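PDB 2INU: inulin fructotransferase from Bacillus sp. snu-7, which probably cleaves inulin by intramolecular fructosyl transfer, releasing the cyclic disaccharide difructose anhydride III. Local coordinates for residues F250-S255 with Q273-G278. Residues are numbered along the deposited sequence; the frame is centred on the assembly and turned at random.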
ATOM      1  N   PHE A 250      -0.806   6.211  15.526  1.00  9.75           N
ATOM      2  CA  PHE A 250      -1.283   6.070  16.890  1.00 11.54           C
ATOM      3  C   PHE A 250      -0.647   7.068  17.846  1.00 12.62           C
ATOM      4  O   PHE A 250       0.221   7.858  17.466  1.00 12.02           O
ATOM      5  CB  PHE A 250      -1.042   4.629  17.348  1.00 10.22           C
ATOM      6  CG  PHE A 250       0.291   4.092  16.933  1.00 12.73           C
ATOM      7  CD1 PHE A 250       1.445   4.443  17.632  1.00 12.87           C
ATOM      8  CD2 PHE A 250       0.404   3.247  15.828  1.00 12.31           C
ATOM      9  CE1 PHE A 250       2.685   3.957  17.239  1.00 12.49           C
ATOM     10  CE2 PHE A 250       1.655   2.758  15.431  1.00 11.74           C
ATOM     11  CZ  PHE A 250       2.788   3.115  16.141  1.00 12.46           C
ATOM     12  N   PRO A 251      -1.095   7.061  19.099  1.00 14.38           N
ATOM     13  CA  PRO A 251      -0.603   7.955  20.134  1.00 16.08           C
ATOM     14  C   PRO A 251       0.771   8.572  20.319  1.00 16.16           C
ATOM     15  O   PRO A 251       1.822   8.045  19.945  1.00 15.91           O
ATOM     16  CB  PRO A 251      -1.063   7.252  21.398  1.00 18.58           C
ATOM     17  CG  PRO A 251      -2.451   6.947  21.027  1.00 16.68           C
ATOM     18  CD  PRO A 251      -2.321   6.392  19.592  1.00 15.88           C
ATOM     19  N   ARG A 252       1.752   9.628  20.542  1.00 13.50           N
ATOM     20  CA  ARG A 252       1.200  10.896  21.257  1.00 14.04           C
ATOM     21  C   ARG A 252       2.033  11.994  20.700  1.00 13.06           C
ATOM     22  O   ARG A 252       2.664  12.742  21.444  1.00 13.90           O
ATOM     23  CB  ARG A 252       1.459  10.592  22.731  1.00 14.68           C
ATOM     24  CG  ARG A 252       2.868  10.433  23.164  1.00 16.06           C
ATOM     25  CD  ARG A 252       3.021  10.028  24.706  1.00 14.64           C
ATOM     26  NE  ARG A 252       2.127   9.065  25.278  1.00 15.86           N
ATOM     27  CZ  ARG A 252       2.405   7.780  25.361  1.00 14.99           C
ATOM     28  NH1 ARG A 252       3.555   7.297  24.912  1.00 15.60           N
ATOM     29  NH2 ARG A 252       1.518   6.969  25.919  1.00 14.81           N
ATOM     30  N   GLY A 253       2.053  12.094  19.411  1.00 11.71           N
ATOM     31  CA  GLY A 253       2.413  13.385  18.835  1.00 10.78           C
ATOM     32  C   GLY A 253       1.530  14.523  19.313  1.00 10.66           C
ATOM     33  O   GLY A 253       0.524  14.290  19.973  1.00 10.93           O
ATOM     34  N   ARG A 254       1.916  15.756  19.003  1.00  9.97           N
ATOM     35  CA  ARG A 254       1.102  16.909  19.387  1.00  9.69           C
ATOM     36  C   ARG A 254      -0.002  16.901  18.340  1.00  9.59           C
ATOM     37  O   ARG A 254      -1.105  17.416  18.553  1.00  9.27           O
ATOM     38  CB  ARG A 254       1.911  18.214  19.298  1.00  9.81           C
ATOM     39  CG  ARG A 254       2.246  18.649  17.874  1.00 12.22           C
ATOM     40  CD  ARG A 254       3.209  19.836  17.853  1.00 13.11           C
ATOM     41  NE  ARG A 254       3.362  20.372  16.503  1.00 15.31           N
ATOM     42  CZ  ARG A 254       4.483  20.909  16.034  1.00 16.09           C
ATOM     43  NH1 ARG A 254       5.562  20.985  16.805  1.00 17.32           N
ATOM     44  NH2 ARG A 254       4.528  21.364  14.791  1.00 16.36           N
ATOM     45  N   SER A 255       0.330  16.289  17.206  1.00  9.71           N
ATOM     46  CA  SER A 255      -0.571  16.137  16.071  1.00  9.23           C
ATOM     47  C   SER A 255      -0.189  14.821  15.407  1.00  9.75           C
ATOM     48  O   SER A 255       0.873  14.267  15.693  1.00  9.39           O
ATOM     49  CB  SER A 255      -0.393  17.306  15.086  1.00  9.93           C
ATOM     50  OG  SER A 255       0.948  17.371  14.621  1.00  8.83           O
ATOM     51  N   GLN A 273      -5.309   7.840  15.713  1.00  9.73           N
ATOM     52  CA  GLN A 273      -5.652   7.738  17.133  1.00 11.34           C
ATOM     53  C   GLN A 273      -4.780   8.689  17.940  1.00 10.78           C
ATOM     54  O   GLN A 273      -3.561   8.535  17.976  1.00 11.63           O
ATOM     55  CB  GLN A 273      -5.446   6.309  17.650  1.00 11.33           C
ATOM     56  CG  GLN A 273      -6.038   6.084  19.047  1.00 15.78           C
ATOM     57  CD  GLN A 273      -5.621   4.784  19.695  1.00 17.43           C
ATOM     58  OE1 GLN A 273      -6.352   4.233  20.530  1.00 21.04           O
ATOM     59  NE2 GLN A 273      -4.436   4.293  19.334  1.00 18.12           N
ATOM     60  N   GLY A 274      -5.410   9.675  18.572  1.00 10.26           N
ATOM     61  CA  GLY A 274      -4.661  10.626  19.365  1.00 11.49           C
ATOM     62  C   GLY A 274      -5.248  10.822  20.749  1.00 10.30           C
ATOM     63  O   GLY A 274      -6.380  10.435  21.016  1.00 11.14           O
ATOM     64  N   PHE A 275      -4.469  11.430  21.637  1.00 11.68           N
ATOM     65  CA  PHE A 275      -4.916  11.705  23.004  1.00 10.17           C
ATOM     66  C   PHE A 275      -5.097  13.196  23.200  1.00 10.33           C
ATOM     67  O   PHE A 275      -5.409  13.648  24.300  1.00 10.39           O
ATOM     68  CB  PHE A 275      -3.891  11.257  24.049  1.00 10.46           C
ATOM     69  CG  PHE A 275      -3.645   9.774  24.098  1.00 12.35           C
ATOM     70  CD1 PHE A 275      -4.669   8.865  23.877  1.00 11.97           C
ATOM     71  CD2 PHE A 275      -2.389   9.291  24.459  1.00 11.90           C
ATOM     72  CE1 PHE A 275      -4.445   7.493  24.029  1.00 12.17           C
ATOM     73  CE2 PHE A 275      -2.158   7.936  24.611  1.00 12.01           C
ATOM     74  CZ  PHE A 275      -3.183   7.034  24.396  1.00 12.56           C
ATOM     75  N   TYR A 276      -4.876  13.965  22.144  1.00 10.16           N
ATOM     76  CA  TYR A 276      -4.994  15.408  22.250  1.00 11.22           C
ATOM     77  C   TYR A 276      -5.680  16.092  21.091  1.00 11.11           C
ATOM     78  O   TYR A 276      -5.878  15.519  20.021  1.00 10.52           O
ATOM     79  CB  TYR A 276      -3.613  16.073  22.357  1.00 12.16           C
ATOM     80  CG  TYR A 276      -2.550  15.281  23.059  1.00 11.73           C
ATOM     81  CD1 TYR A 276      -2.581  15.104  24.442  1.00 13.27           C
ATOM     82  CD2 TYR A 276      -1.484  14.740  22.344  1.00 13.26           C
ATOM     83  CE1 TYR A 276      -1.564  14.422  25.090  1.00 12.62           C
ATOM     84  CE2 TYR A 276      -0.468  14.051  22.985  1.00 13.89           C
ATOM     85  CZ  TYR A 276      -0.513  13.894  24.357  1.00 13.38           C
ATOM     86  OH  TYR A 276       0.494  13.211  25.000  1.00 14.01           O
ATOM     87  N   PRO A 277      -6.066  17.350  21.321  1.00 11.89           N
ATOM     88  CA  PRO A 277      -6.719  18.239  20.365  1.00 11.26           C
ATOM     89  C   PRO A 277      -5.818  18.417  19.141  1.00 10.98           C
ATOM     90  O   PRO A 277      -4.598  18.333  19.248  1.00 11.05           O
ATOM     91  CB  PRO A 277      -6.856  19.524  21.168  1.00 13.24           C
ATOM     92  CG  PRO A 277      -7.237  19.008  22.508  1.00 13.15           C
ATOM     93  CD  PRO A 277      -6.352  17.784  22.707  1.00 11.27           C
ATOM     94  N   GLY A 278      -6.433  18.636  17.985  1.00  9.68           N
ATOM     95  CA  GLY A 278      -5.681  18.839  16.756  1.00 10.01           C
ATOM     96  C   GLY A 278      -4.814  17.688  16.257  1.00 10.18           C
ATOM     97  O   GLY A 278      -3.602  17.838  16.096  1.00  9.98           O
TER
HETATM   98  O   HOH W   1      -1.637  11.830  20.464  1.00 18.30           O
HETATM   99  O   HOH W   2      -3.350  15.604  18.537  1.00 10.30           O
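With CG beside its backbone N and opposite the carbonyl carbon (chi1 -64°), the Phe275 ring swings back against Pro251; Tyr276 has the same sense of turn but a chi1 of only -32°, which sends its ring toward Arg252 and Gly253. The proline contact is a CH-pi interaction: Pro251 CG lies 3.7 Å from the Phe275 ring centroid and 20° off the ring normal, displaced somewhat toward the rim, while Pro251 CB meets Phe275 CE2 at 3.5 Å. The Tyr276 ring is met at its edge, Gly253 O lying in the ring plane 3.1 Å from Tyr276 CD2. One face of this ring is covered by the CB of its own neighbour, Phe275. Farther along, Tyr276 OH comes within 3.6 Å of Arg252 CB, but the guanidinium runs on to a salt bridge with Glu301 and a cation-pi contact with Phe306.

The parallel pairing of strand 248-249 with strand 271-274 is consistent with 250-255 and 273-278 being equivalent parts of successive coils, each where a strand gives way to a turn, in the right-handed parallel beta-helix of the pectate lyase-like clan. Beyond these strands, water links the backbones. Water 1 accepts from Phe275 N at 3.1 Å and donates a weak bond to Gly253 O at 3.3 Å. Water 2 lies 2.9 Å from both Arg254 O and Tyr276 O and can donate to either, but other acceptors around it compete for its two protons, so both bonds need not be made at once. Arg254 O also receives a hydrogen bond from Asn311 ND2, and at the opposite end of 250-255 Phe250 packs on Ala217 of a neighbouring subunit.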